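Local coordinates for protein TetR/AcrR family transcriptional regulator (Bradyrhizobium diazoefficiens, PDB 6G8G) that binds the flavonoid genistein and probably acts as a flavonoid-responsive TetR-family transcriptional repressor, at residues R157-D162 against F205-C210; A141-L146 against E166-F171; A96-A101 against E198-L203. One frame throughout, in Å; residues are numbered along the deposited sequence.

Contact 1. Residues R157-D162 against F205-C210; sequences RVLEFD and FFLKAC
Leu159 is the apolar centre here: CG beside the backbone N (chi1 -61°) puts both methyls at the last turn of helix 192-210. Leu159 CD2 meets Cys210 CB at 3.9 Å and, tip to tip, Leu207 CD2 at 4.0 Å, while Leu159 CD1 comes up at the edge of the Phe206 ring, near its plane, 4.3 Å from CE2. One face of that ring carries Cys210 SG, 3.9 Å above the plane and displaced toward the rim. The loop follows a Schellman motif that ends helix 139-155, with Arg157 at positive phi, and it runs on to helix 164-176, so the connection between these two helices of the TetR-type ligand-binding domain lies against the C-terminal end of a third. That end is also dimer surface: Phe206 and Cys210 pack on Phe205 of the second subunit. Outward from the leucine, Cys210 O takes one loop hydrogen bond, from Glu160 N at 2.7 Å, fairly straight at 159° and in the carbonyl plane, and a CA-H...O contact from Leu159 CA at 3.3 Å. At the exposed edge, Glu160 CG lies 3.5 Å from that same Cys210 O.

Contact 2. Residues A141-L146 against E166-F171; sequences ATIRRL and EAANQF
Ala168 CB sits at the middle of this crossing, pointing toward helix 139-155. It touches the backbone carbonyl of Ile143, with Ala168 CB 3.5 Å from Ile143 O, and packs against Ile143 CG2 at 4.0 Å. From the next turn Leu146 closes in on the same methyl with CB, CG and CD2. Leu146 CD2 then reaches Phe171 CD2 at 3.6 Å; the two side chains cross at about a right angle. At the other end of the contact Ile143 and Asn169 run side by side in the same direction, and Ile143 CD1 lies 3.6 Å from Asn169 ND2, an apolar methyl beside an amide. Torsions set up this division of labour: Leu146 has CG anti to the backbone N (chi1 179°), whereas Ile143 puts its CG2 there and sends CG1, with CD1 beyond it, to the asparagine. No hydrogen bond links the segments, whose short axes pass 8.4 Å apart at 113°. The Asn169 side chain is about 4 Å from a bound cyclohexylaminoethane sulfonic acid, probably from the crystallisation liquor though such molecules may mark a pocket, and about 9 Å from genistein. Ile143 and Asn169 also touch Glu178 of the second subunit. Farther out, Leu146 leans on Phe100 of helix 93-109, and Phe171 packs on Leu97 and Ala101 of that helix.

Contact 3. Residues A96-A101 against E198-L203; sequences ALRDFA and EIEAGL
Helices 93-109 and 192-210 of the all-helical C-terminal domain cross here with a buried apolar row on one side and a salt bridge along its partly exposed flank. Ile199 fits between two residues a turn apart: its CG2 touches Ala101 CB at 3.9 Å and Arg98 CG at 4.0 Å. Ile199 CG1 also lies close to the alanine methyl, so the branched CB brings both arms to bear. A turn along, Leu203 CD1 meets Leu97 CD1 at 3.9 Å, the two leucines crossing obliquely. The short axes come no nearer than 10.0 Å and their N-to-C directions are 130° apart, so the helices are inclined and closer to antiparallel than to parallel. Within this TetR-type C-terminal domain the contact joins chain parts 97 residues apart. Its apolar row continues into helix 164-176, since Ala101 packs on Val175, and Leu97 also reaches Phe149 of helix 139-155. Outside the row, Arg98 leaves its helix extended, with CG anti to the backbone N, then bends at chi3 (-58°) to present its guanidinium to Glu200. Arg98 NH2 makes the main bond of the salt bridge, 3.0 Å to Glu200 OE1, near the guanidinium plane and on the syn lone pair. Arg98 NE adds a weak bond of 3.5 Å to that same Glu200 OE1, so one oxygen takes both donors. The glutamate, bent at chi2, holds its carboxylate plane tilted 33° from the guanidinium, and Leu203 CD2 lies 3.8 Å from Arg98 NH2.

Running from the N terminus past the DNA-binding region, the chain first reaches 96-101 on helix 93-109, which waits for its partner 198-203 on helix 192-210. Contact 3 therefore closes the longest loop, and contact 2 falls wholly within it, pairing helices 139-155 and 164-176. The loop between those two helices supplies 157-162, whose partner 205-210 comes later still, so contact 1 crosses both of the others. Contacts 1 and 3 share helix 192-210, on adjoining turns. Phe171 of contact 2 lies where the three meet, its ring edge-to-face with Phe206 of contact 1. Residues of all three contacts reach the second subunit, contact 3 through Ala201 alone.

Contact 1. Residues R157-D162 against F205-C210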
ATOM      1  N   ARG A 157       6.844   8.314 -30.768  1.00 72.37           N
ATOM      2  CA  ARG A 157       6.717   9.762 -30.563  1.00 74.91           C
ATOM      3  C   ARG A 157       5.379  10.220 -30.000  1.00 72.90           C
ATOM      4  O   ARG A 157       5.024  11.387 -30.114  1.00 74.93           O
ATOM      5  CB  ARG A 157       6.983  10.526 -31.863  1.00 78.32           C
ATOM      6  CG  ARG A 157       8.365  10.333 -32.437  1.00 87.67           C
ATOM      7  CD  ARG A 157       9.331  11.405 -31.951  1.00100.19           C
ATOM      8  NE  ARG A 157      10.606  11.270 -32.649  1.00120.09           N
ATOM      9  CZ  ARG A 157      11.526  10.341 -32.373  1.00131.30           C
ATOM     10  NH1 ARG A 157      11.346   9.463 -31.377  1.00128.32           N
ATOM     11  NH2 ARG A 157      12.644  10.293 -33.096  1.00128.84           N
ATOM     12  N   VAL A 158       4.642   9.315 -29.388  1.00 72.48           N
ATOM     13  CA  VAL A 158       3.338   9.642 -28.840  1.00 72.77           C
ATOM     14  C   VAL A 158       3.343   9.851 -27.292  1.00 69.53           C
ATOM     15  O   VAL A 158       2.363  10.391 -26.707  1.00 66.98           O
ATOM     16  CB  VAL A 158       2.349   8.563 -29.329  1.00 76.81           C
ATOM     17  CG1 VAL A 158       2.419   7.284 -28.496  1.00 74.20           C
ATOM     18  CG2 VAL A 158       0.928   9.086 -29.357  1.00 89.49           C
ATOM     19  N   LEU A 159       4.468   9.502 -26.660  1.00 62.98           N
ATOM     20  CA  LEU A 159       4.793   9.924 -25.287  1.00 61.57           C
ATOM     21  C   LEU A 159       6.246  10.370 -25.182  1.00 68.24           C
ATOM     22  O   LEU A 159       7.109   9.906 -25.962  1.00 71.40           O
ATOM     23  CB  LEU A 159       4.641   8.763 -24.328  1.00 58.94           C
ATOM     24  CG  LEU A 159       3.266   8.139 -24.212  1.00 55.39           C
ATOM     25  CD1 LEU A 159       3.378   6.932 -23.337  1.00 51.31           C
ATOM     26  CD2 LEU A 159       2.289   9.146 -23.643  1.00 56.45           C
ATOM     27  N   GLU A 160       6.531  11.236 -24.199  1.00 71.50           N
ATOM     28  CA  GLU A 160       7.924  11.590 -23.870  1.00 74.86           C
ATOM     29  C   GLU A 160       8.190  11.544 -22.368  1.00 69.33           C
ATOM     30  O   GLU A 160       7.357  11.943 -21.543  1.00 75.18           O
ATOM     31  CB  GLU A 160       8.337  12.930 -24.471  1.00 81.52           C
ATOM     32  CG  GLU A 160       7.276  14.021 -24.399  1.00 97.78           C
ATOM     33  CD  GLU A 160       7.596  15.233 -25.284  1.00103.17           C
ATOM     34  OE1 GLU A 160       8.411  15.107 -26.227  1.00102.78           O
ATOM     35  OE2 GLU A 160       7.005  16.306 -25.052  1.00103.75           O
ATOM     36  N   PHE A 161       9.351  10.984 -22.034  1.00 67.04           N
ATOM     37  CA  PHE A 161       9.785  10.745 -20.666  1.00 66.06           C
ATOM     38  C   PHE A 161      11.206  10.180 -20.743  1.00 69.46           C
ATOM     39  O   PHE A 161      11.581   9.624 -21.765  1.00 64.42           O
ATOM     40  CB  PHE A 161       8.852   9.755 -19.952  1.00 62.74           C
ATOM     41  CG  PHE A 161       8.686   8.442 -20.666  1.00 62.27           C
ATOM     42  CD1 PHE A 161       9.686   7.472 -20.612  1.00 69.80           C
ATOM     43  CD2 PHE A 161       7.530   8.157 -21.375  1.00 60.79           C
ATOM     44  CE1 PHE A 161       9.559   6.257 -21.296  1.00 72.84           C
ATOM     45  CE2 PHE A 161       7.389   6.948 -22.043  1.00 66.12           C
ATOM     46  CZ  PHE A 161       8.407   5.996 -22.012  1.00 69.66           C
ATOM     47  N   ASP A 162      11.979  10.290 -19.668  1.00 74.23           N
ATOM     48  CA  ASP A 162      13.382   9.869 -19.695  1.00 78.84           C
ATOM     49  C   ASP A 162      13.562   8.389 -19.432  1.00 76.57           C
ATOM     50  O   ASP A 162      14.368   7.762 -20.088  1.00 82.51           O
ATOM     51  CB  ASP A 162      14.233  10.704 -18.729  1.00 87.46           C
ATOM     52  CG  ASP A 162      13.927  12.202 -18.833  1.00104.13           C
ATOM     53  OD1 ASP A 162      12.976  12.675 -18.143  1.00123.62           O
ATOM     54  OD2 ASP A 162      14.623  12.903 -19.612  1.00106.09           O
ATOM     55  N   PHE A 205      -4.207  12.348 -16.259  1.00 53.95           N
ATOM     56  CA  PHE A 205      -3.092  13.037 -15.642  1.00 56.24           C
ATOM     57  C   PHE A 205      -1.770  12.577 -16.222  1.00 54.66           C
ATOM     58  O   PHE A 205      -0.887  13.369 -16.527  1.00 52.77           O
ATOM     59  CB  PHE A 205      -3.121  12.764 -14.143  1.00 56.23           C
ATOM     60  CG  PHE A 205      -2.192  13.634 -13.342  1.00 56.79           C
ATOM     61  CD1 PHE A 205      -0.866  13.315 -13.206  1.00 55.14           C
ATOM     62  CD2 PHE A 205      -2.667  14.772 -12.706  1.00 58.09           C
ATOM     63  CE1 PHE A 205      -0.022  14.123 -12.466  1.00 60.71           C
ATOM     64  CE2 PHE A 205      -1.831  15.578 -11.949  1.00 55.73           C
ATOM     65  CZ  PHE A 205      -0.507  15.252 -11.827  1.00 57.66           C
ATOM     66  N   PHE A 206      -1.623  11.266 -16.331  1.00 56.81           N
ATOM     67  CA  PHE A 206      -0.441  10.693 -16.924  1.00 53.86           C
ATOM     68  C   PHE A 206      -0.181  11.265 -18.303  1.00 58.23           C
ATOM     69  O   PHE A 206       0.970  11.564 -18.656  1.00 62.67           O
ATOM     70  CB  PHE A 206      -0.615   9.211 -17.054  1.00 56.06           C
ATOM     71  CG  PHE A 206       0.580   8.534 -17.604  1.00 56.96           C
ATOM     72  CD1 PHE A 206       1.699   8.387 -16.836  1.00 54.98           C
ATOM     73  CD2 PHE A 206       0.591   8.083 -18.888  1.00 60.33           C
ATOM     74  CE1 PHE A 206       2.813   7.783 -17.329  1.00 55.09           C
ATOM     75  CE2 PHE A 206       1.715   7.479 -19.396  1.00 62.33           C
ATOM     76  CZ  PHE A 206       2.828   7.326 -18.610  1.00 57.43           C
ATOM     77  N   LEU A 207      -1.242  11.423 -19.084  1.00 57.42           N
ATOM     78  CA  LEU A 207      -1.108  11.960 -20.423  1.00 61.85           C
ATOM     79  C   LEU A 207      -0.826  13.481 -20.406  1.00 65.96           C
ATOM     80  O   LEU A 207      -0.043  13.954 -21.212  1.00 69.18           O
ATOM     81  CB  LEU A 207      -2.348  11.633 -21.268  1.00 60.50           C
ATOM     82  CG  LEU A 207      -2.642  10.161 -21.547  1.00 63.58           C
ATOM     83  CD1 LEU A 207      -3.957   9.959 -22.278  1.00 61.28           C
ATOM     84  CD2 LEU A 207      -1.519   9.527 -22.355  1.00 68.29           C
ATOM     85  N   LYS A 208      -1.466  14.246 -19.516  1.00 68.42           N
ATOM     86  CA  LYS A 208      -1.110  15.664 -19.344  1.00 65.99           C
ATOM     87  C   LYS A 208       0.397  15.784 -19.154  1.00 66.05           C
ATOM     88  O   LYS A 208       1.028  16.569 -19.807  1.00 76.12           O
ATOM     89  CB  LYS A 208      -1.847  16.334 -18.175  1.00 67.80           C
ATOM     90  CG  LYS A 208      -2.992  17.251 -18.577  1.00 73.06           C
ATOM     91  CD  LYS A 208      -3.827  17.647 -17.341  1.00 80.46           C
ATOM     92  CE  LYS A 208      -3.164  18.752 -16.486  1.00 91.31           C
ATOM     93  NZ  LYS A 208      -4.035  19.806 -15.858  1.00 86.18           N
ATOM     94  N   ALA A 209       1.004  14.939 -18.353  1.00 63.47           N
ATOM     95  CA  ALA A 209       2.442  15.041 -18.161  1.00 65.78           C
ATOM     96  C   ALA A 209       3.333  14.484 -19.298  1.00 66.86           C
ATOM     97  O   ALA A 209       4.472  14.901 -19.394  1.00 70.86           O
ATOM     98  CB  ALA A 209       2.823  14.348 -16.871  1.00 70.03           C
ATOM     99  N   CYS A 210       2.881  13.501 -20.088  1.00 65.22           N
ATOM    100  CA  CYS A 210       3.773  12.806 -21.028  1.00 66.45           C
ATOM    101  C   CYS A 210       3.463  12.965 -22.506  1.00 69.47           C
ATOM    102  O   CYS A 210       4.304  12.595 -23.338  1.00 72.33           O
ATOM    103  CB  CYS A 210       3.793  11.320 -20.739  1.00 66.21           C
ATOM    104  SG  CYS A 210       4.420  10.945 -19.107  1.00 72.49           S
TER

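Contact 2. Residues A141-L146 against E166-F171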
ATOM      1  N   ALA A 141       7.395  -7.033 -11.835  1.00 48.35           N
ATOM      2  CA  ALA A 141       7.157  -7.614 -13.157  1.00 50.39           C
ATOM      3  C   ALA A 141       6.111  -6.832 -13.916  1.00 50.65           C
ATOM      4  O   ALA A 141       6.246  -6.593 -15.122  1.00 54.72           O
ATOM      5  CB  ALA A 141       6.728  -9.061 -13.038  1.00 49.69           C
ATOM      6  N   THR A 142       5.066  -6.444 -13.212  1.00 49.28           N
ATOM      7  CA  THR A 142       4.051  -5.601 -13.800  1.00 53.84           C
ATOM      8  C   THR A 142       4.641  -4.296 -14.311  1.00 53.09           C
ATOM      9  O   THR A 142       4.349  -3.846 -15.418  1.00 51.39           O
ATOM     10  CB  THR A 142       2.960  -5.277 -12.775  1.00 54.30           C
ATOM     11  OG1 THR A 142       2.327  -6.490 -12.376  1.00 57.67           O
ATOM     12  CG2 THR A 142       1.920  -4.366 -13.378  1.00 58.76           C
ATOM     13  N   ILE A 143       5.476  -3.672 -13.506  1.00 52.94           N
ATOM     14  CA  ILE A 143       6.131  -2.460 -13.971  1.00 54.18           C
ATOM     15  C   ILE A 143       6.922  -2.701 -15.272  1.00 52.69           C
ATOM     16  O   ILE A 143       6.795  -1.934 -16.213  1.00 54.43           O
ATOM     17  CB  ILE A 143       7.064  -1.908 -12.886  1.00 57.66           C
ATOM     18  CG1 ILE A 143       6.257  -1.343 -11.721  1.00 56.63           C
ATOM     19  CG2 ILE A 143       7.989  -0.831 -13.440  1.00 56.78           C
ATOM     20  CD1 ILE A 143       7.107  -1.007 -10.498  1.00 56.27           C
ATOM     21  N   ARG A 144       7.717  -3.760 -15.313  1.00 54.09           N
ATOM     22  CA  ARG A 144       8.523  -4.069 -16.488  1.00 57.45           C
ATOM     23  C   ARG A 144       7.704  -4.281 -17.741  1.00 56.37           C
ATOM     24  O   ARG A 144       8.078  -3.795 -18.793  1.00 57.09           O
ATOM     25  CB  ARG A 144       9.374  -5.288 -16.236  1.00 66.94           C
ATOM     26  CG  ARG A 144      10.514  -5.013 -15.274  1.00 80.49           C
ATOM     27  CD  ARG A 144      11.365  -6.197 -14.879  1.00 88.63           C
ATOM     28  NE  ARG A 144      10.785  -7.557 -14.890  1.00 93.31           N
ATOM     29  CZ  ARG A 144      10.587  -8.367 -13.840  1.00 98.99           C
ATOM     30  NH1 ARG A 144      10.870  -8.001 -12.571  1.00 96.22           N
ATOM     31  NH2 ARG A 144      10.079  -9.580 -14.069  1.00 98.31           N
ATOM     32  N   ARG A 145       6.580  -4.985 -17.641  1.00 56.06           N
ATOM     33  CA  ARG A 145       5.723  -5.192 -18.810  1.00 58.04           C
ATOM     34  C   ARG A 145       5.224  -3.901 -19.352  1.00 57.37           C
ATOM     35  O   ARG A 145       5.174  -3.697 -20.555  1.00 60.31           O
ATOM     36  CB  ARG A 145       4.520  -6.057 -18.487  1.00 64.66           C
ATOM     37  CG  ARG A 145       4.835  -7.526 -18.603  1.00 79.66           C
ATOM     38  CD  ARG A 145       3.844  -8.336 -17.821  1.00 92.71           C
ATOM     39  NE  ARG A 145       2.471  -8.220 -18.281  1.00101.65           N
ATOM     40  CZ  ARG A 145       1.864  -9.100 -19.072  1.00104.08           C
ATOM     41  NH1 ARG A 145       2.520 -10.117 -19.605  1.00 96.97           N
ATOM     42  NH2 ARG A 145       0.587  -8.912 -19.358  1.00112.09           N
ATOM     43  N   LEU A 146       4.781  -3.033 -18.459  1.00 58.76           N
ATOM     44  CA  LEU A 146       4.218  -1.779 -18.895  1.00 59.26           C
ATOM     45  C   LEU A 146       5.324  -0.950 -19.484  1.00 58.40           C
ATOM     46  O   LEU A 146       5.134  -0.263 -20.468  1.00 56.51           O
ATOM     47  CB  LEU A 146       3.562  -1.067 -17.727  1.00 58.47           C
ATOM     48  CG  LEU A 146       2.949   0.275 -18.090  1.00 59.69           C
ATOM     49  CD1 LEU A 146       1.961   0.138 -19.218  1.00 61.20           C
ATOM     50  CD2 LEU A 146       2.272   0.884 -16.879  1.00 64.29           C
ATOM     51  N   GLU A 166      10.453   4.262 -14.532  1.00 61.22           N
ATOM     52  CA  GLU A 166       9.979   5.357 -13.758  1.00 60.70           C
ATOM     53  C   GLU A 166       8.585   5.708 -14.238  1.00 54.59           C
ATOM     54  O   GLU A 166       7.685   5.887 -13.440  1.00 54.18           O
ATOM     55  CB  GLU A 166      10.959   6.537 -13.880  1.00 67.74           C
ATOM     56  CG  GLU A 166      10.602   7.784 -13.066  1.00 75.33           C
ATOM     57  CD  GLU A 166      11.721   8.820 -12.992  1.00 86.33           C
ATOM     58  OE1 GLU A 166      12.104   9.396 -14.054  1.00 91.24           O
ATOM     59  OE2 GLU A 166      12.220   9.029 -11.856  1.00 84.45           O
ATOM     60  N   ALA A 167       8.399   5.798 -15.546  1.00 54.71           N
ATOM     61  CA  ALA A 167       7.101   6.230 -16.080  1.00 54.79           C
ATOM     62  C   ALA A 167       6.041   5.194 -15.831  1.00 52.83           C
ATOM     63  O   ALA A 167       4.909   5.520 -15.530  1.00 51.01           O
ATOM     64  CB  ALA A 167       7.193   6.521 -17.552  1.00 55.03           C
ATOM     65  N   ALA A 168       6.404   3.937 -15.954  1.00 53.09           N
ATOM     66  CA  ALA A 168       5.452   2.876 -15.694  1.00 53.86           C
ATOM     67  C   ALA A 168       5.005   2.962 -14.252  1.00 54.69           C
ATOM     68  O   ALA A 168       3.823   2.871 -13.939  1.00 56.91           O
ATOM     69  CB  ALA A 168       6.081   1.523 -15.981  1.00 55.04           C
ATOM     70  N   ASN A 169       5.961   3.124 -13.360  1.00 54.37           N
ATOM     71  CA  ASN A 169       5.642   3.162 -11.944  1.00 54.32           C
ATOM     72  C   ASN A 169       4.757   4.361 -11.608  1.00 52.47           C
ATOM     73  O   ASN A 169       3.883   4.301 -10.749  1.00 53.22           O
ATOM     74  CB  ASN A 169       6.938   3.179 -11.162  1.00 56.78           C
ATOM     75  CG  ASN A 169       6.740   3.156  -9.684  1.00 58.66           C
ATOM     76  OD1 ASN A 169       7.251   4.020  -9.047  1.00 65.97           O
ATOM     77  ND2 ASN A 169       6.056   2.152  -9.132  1.00 61.17           N
ATOM     78  N   GLN A 170       4.945   5.443 -12.332  1.00 54.54           N
ATOM     79  CA  GLN A 170       4.157   6.621 -12.091  1.00 55.15           C
ATOM     80  C   GLN A 170       2.748   6.415 -12.552  1.00 53.86           C
ATOM     81  O   GLN A 170       1.803   6.756 -11.850  1.00 57.70           O
ATOM     82  CB  GLN A 170       4.793   7.805 -12.782  1.00 56.41           C
ATOM     83  CG  GLN A 170       6.045   8.233 -12.047  1.00 57.25           C
ATOM     84  CD  GLN A 170       6.946   9.133 -12.869  1.00 61.65           C
ATOM     85  OE1 GLN A 170       6.960   9.086 -14.101  1.00 66.09           O
ATOM     86  NE2 GLN A 170       7.711   9.968 -12.178  1.00 60.71           N
ATOM     87  N   PHE A 171       2.600   5.798 -13.703  1.00 53.55           N
ATOM     88  CA  PHE A 171       1.262   5.471 -14.206  1.00 55.96           C
ATOM     89  C   PHE A 171       0.487   4.611 -13.220  1.00 50.36           C
ATOM     90  O   PHE A 171      -0.661   4.878 -12.918  1.00 50.72           O
ATOM     91  CB  PHE A 171       1.350   4.752 -15.551  1.00 55.39           C
ATOM     92  CG  PHE A 171       0.033   4.331 -16.082  1.00 55.81           C
ATOM     93  CD1 PHE A 171      -0.767   5.234 -16.747  1.00 58.45           C
ATOM     94  CD2 PHE A 171      -0.404   3.045 -15.940  1.00 54.92           C
ATOM     95  CE1 PHE A 171      -1.989   4.850 -17.251  1.00 57.44           C
ATOM     96  CE2 PHE A 171      -1.629   2.646 -16.454  1.00 53.96           C
ATOM     97  CZ  PHE A 171      -2.421   3.547 -17.105  1.00 54.28           C
TER

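Contact 3. Residues A96-A101 against E198-L203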
ATOM      1  N   ALA A  96      -5.271   1.293 -24.897  1.00 63.42           N
ATOM      2  CA  ALA A  96      -4.332   0.276 -24.486  1.00 60.39           C
ATOM      3  C   ALA A  96      -3.984   0.429 -23.001  1.00 59.80           C
ATOM      4  O   ALA A  96      -3.982  -0.554 -22.240  1.00 58.66           O
ATOM      5  CB  ALA A  96      -3.095   0.360 -25.332  1.00 61.56           C
ATOM      6  N   LEU A  97      -3.704   1.661 -22.597  1.00 54.23           N
ATOM      7  CA  LEU A  97      -3.416   1.933 -21.216  1.00 53.91           C
ATOM      8  C   LEU A  97      -4.645   1.689 -20.373  1.00 51.77           C
ATOM      9  O   LEU A  97      -4.557   1.173 -19.255  1.00 52.38           O
ATOM     10  CB  LEU A  97      -2.937   3.374 -21.048  1.00 57.10           C
ATOM     11  CG  LEU A  97      -1.566   3.640 -21.661  1.00 59.44           C
ATOM     12  CD1 LEU A  97      -1.264   5.119 -21.720  1.00 60.37           C
ATOM     13  CD2 LEU A  97      -0.460   2.930 -20.903  1.00 59.36           C
ATOM     14  N   ARG A  98      -5.784   2.096 -20.893  1.00 51.31           N
ATOM     15  CA  ARG A  98      -6.999   2.027 -20.144  1.00 55.29           C
ATOM     16  C   ARG A  98      -7.244   0.575 -19.870  1.00 59.02           C
ATOM     17  O   ARG A  98      -7.602   0.190 -18.758  1.00 60.40           O
ATOM     18  CB  ARG A  98      -8.136   2.708 -20.913  1.00 60.61           C
ATOM     19  CG  ARG A  98      -9.465   2.650 -20.209  1.00 69.34           C
ATOM     20  CD  ARG A  98     -10.617   3.408 -20.880  1.00 73.20           C
ATOM     21  NE  ARG A  98     -10.319   4.819 -21.064  1.00 73.14           N
ATOM     22  CZ  ARG A  98     -10.068   5.406 -22.225  1.00 78.74           C
ATOM     23  NH1 ARG A  98     -10.087   4.708 -23.370  1.00 82.82           N
ATOM     24  NH2 ARG A  98      -9.808   6.706 -22.231  1.00 73.84           N
ATOM     25  N   ASP A  99      -6.980  -0.270 -20.854  1.00 65.47           N
ATOM     26  CA  ASP A  99      -7.238  -1.705 -20.687  1.00 66.40           C
ATOM     27  C   ASP A  99      -6.245  -2.337 -19.673  1.00 58.17           C
ATOM     28  O   ASP A  99      -6.613  -3.140 -18.824  1.00 49.27           O
ATOM     29  CB  ASP A  99      -7.197  -2.396 -22.051  1.00 78.94           C
ATOM     30  CG  ASP A  99      -7.470  -3.902 -21.965  1.00105.79           C
ATOM     31  OD1 ASP A  99      -8.366  -4.312 -21.182  1.00133.04           O
ATOM     32  OD2 ASP A  99      -6.772  -4.683 -22.656  1.00113.97           O
ATOM     33  N   PHE A 100      -4.996  -1.927 -19.747  1.00 54.30           N
ATOM     34  CA  PHE A 100      -4.002  -2.443 -18.839  1.00 52.15           C
ATOM     35  C   PHE A 100      -4.350  -2.032 -17.415  1.00 52.13           C
ATOM     36  O   PHE A 100      -4.325  -2.838 -16.488  1.00 47.80           O
ATOM     37  CB  PHE A 100      -2.627  -1.908 -19.244  1.00 52.18           C
ATOM     38  CG  PHE A 100      -1.490  -2.532 -18.489  1.00 53.90           C
ATOM     39  CD1 PHE A 100      -0.888  -3.687 -18.957  1.00 57.09           C
ATOM     40  CD2 PHE A 100      -1.032  -1.981 -17.314  1.00 53.50           C
ATOM     41  CE1 PHE A 100       0.154  -4.281 -18.272  1.00 56.24           C
ATOM     42  CE2 PHE A 100       0.021  -2.566 -16.631  1.00 56.51           C
ATOM     43  CZ  PHE A 100       0.611  -3.723 -17.102  1.00 54.13           C
ATOM     44  N   ALA A 101      -4.687  -0.760 -17.252  1.00 51.67           N
ATOM     45  CA  ALA A 101      -5.104  -0.273 -15.962  1.00 54.79           C
ATOM     46  C   ALA A 101      -6.265  -1.082 -15.429  1.00 53.72           C
ATOM     47  O   ALA A 101      -6.255  -1.494 -14.285  1.00 54.04           O
ATOM     48  CB  ALA A 101      -5.490   1.185 -16.057  1.00 59.03           C
ATOM     49  N   GLU A 198     -11.790   6.041 -11.754  1.00 46.84           N
ATOM     50  CA  GLU A 198     -10.447   5.957 -11.150  1.00 50.69           C
ATOM     51  C   GLU A 198      -9.370   5.913 -12.206  1.00 49.30           C
ATOM     52  O   GLU A 198      -8.347   6.620 -12.131  1.00 51.74           O
ATOM     53  CB  GLU A 198     -10.314   4.725 -10.262  1.00 52.38           C
ATOM     54  CG  GLU A 198     -11.209   4.763  -9.019  1.00 60.20           C
ATOM     55  CD  GLU A 198     -10.956   5.961  -8.107  1.00 61.54           C
ATOM     56  OE1 GLU A 198      -9.790   6.268  -7.878  1.00 65.05           O
ATOM     57  OE2 GLU A 198     -11.920   6.587  -7.610  1.00 64.66           O
ATOM     58  N   ILE A 199      -9.636   5.122 -13.227  1.00 50.78           N
ATOM     59  CA  ILE A 199      -8.698   4.953 -14.318  1.00 53.62           C
ATOM     60  C   ILE A 199      -8.617   6.191 -15.162  1.00 52.29           C
ATOM     61  O   ILE A 199      -7.537   6.589 -15.532  1.00 54.21           O
ATOM     62  CB  ILE A 199      -9.142   3.810 -15.230  1.00 57.98           C
ATOM     63  CG1 ILE A 199      -8.979   2.491 -14.503  1.00 60.77           C
ATOM     64  CG2 ILE A 199      -8.321   3.795 -16.502  1.00 58.92           C
ATOM     65  CD1 ILE A 199      -9.622   1.342 -15.236  1.00 64.26           C
ATOM     66  N   GLU A 200      -9.762   6.776 -15.474  1.00 55.72           N
ATOM     67  CA  GLU A 200      -9.798   7.901 -16.368  1.00 57.88           C
ATOM     68  C   GLU A 200      -9.039   9.061 -15.731  1.00 61.89           C
ATOM     69  O   GLU A 200      -8.307   9.781 -16.414  1.00 65.49           O
ATOM     70  CB  GLU A 200     -11.235   8.276 -16.732  1.00 60.38           C
ATOM     71  CG  GLU A 200     -11.335   9.363 -17.791  1.00 72.10           C
ATOM     72  CD  GLU A 200     -10.474   9.072 -19.025  1.00 84.64           C
ATOM     73  OE1 GLU A 200     -10.578   7.929 -19.563  1.00 79.54           O
ATOM     74  OE2 GLU A 200      -9.701   9.987 -19.434  1.00 88.17           O
ATOM     75  N   ALA A 201      -9.191   9.234 -14.418  1.00 60.49           N
ATOM     76  CA  ALA A 201      -8.505  10.304 -13.704  1.00 59.30           C
ATOM     77  C   ALA A 201      -6.981  10.147 -13.756  1.00 59.84           C
ATOM     78  O   ALA A 201      -6.267  11.116 -14.016  1.00 58.55           O
ATOM     79  CB  ALA A 201      -8.982  10.358 -12.264  1.00 56.42           C
ATOM     80  N   GLY A 202      -6.514   8.921 -13.511  1.00 60.35           N
ATOM     81  CA  GLY A 202      -5.084   8.602 -13.521  1.00 58.90           C
ATOM     82  C   GLY A 202      -4.438   8.725 -14.889  1.00 59.68           C
ATOM     83  O   GLY A 202      -3.344   9.271 -15.046  1.00 56.84           O
ATOM     84  N   LEU A 203      -5.168   8.268 -15.890  1.00 58.91           N
ATOM     85  CA  LEU A 203      -4.714   8.322 -17.252  1.00 54.97           C
ATOM     86  C   LEU A 203      -4.680   9.734 -17.765  1.00 54.58           C
ATOM     87  O   LEU A 203      -3.753  10.124 -18.438  1.00 50.69           O
ATOM     88  CB  LEU A 203      -5.680   7.524 -18.098  1.00 56.30           C
ATOM     89  CG  LEU A 203      -5.471   7.581 -19.588  1.00 55.96           C
ATOM     90  CD1 LEU A 203      -4.073   7.091 -19.917  1.00 58.02           C
ATOM     91  CD2 LEU A 203      -6.517   6.729 -20.286  1.00 57.72           C
TER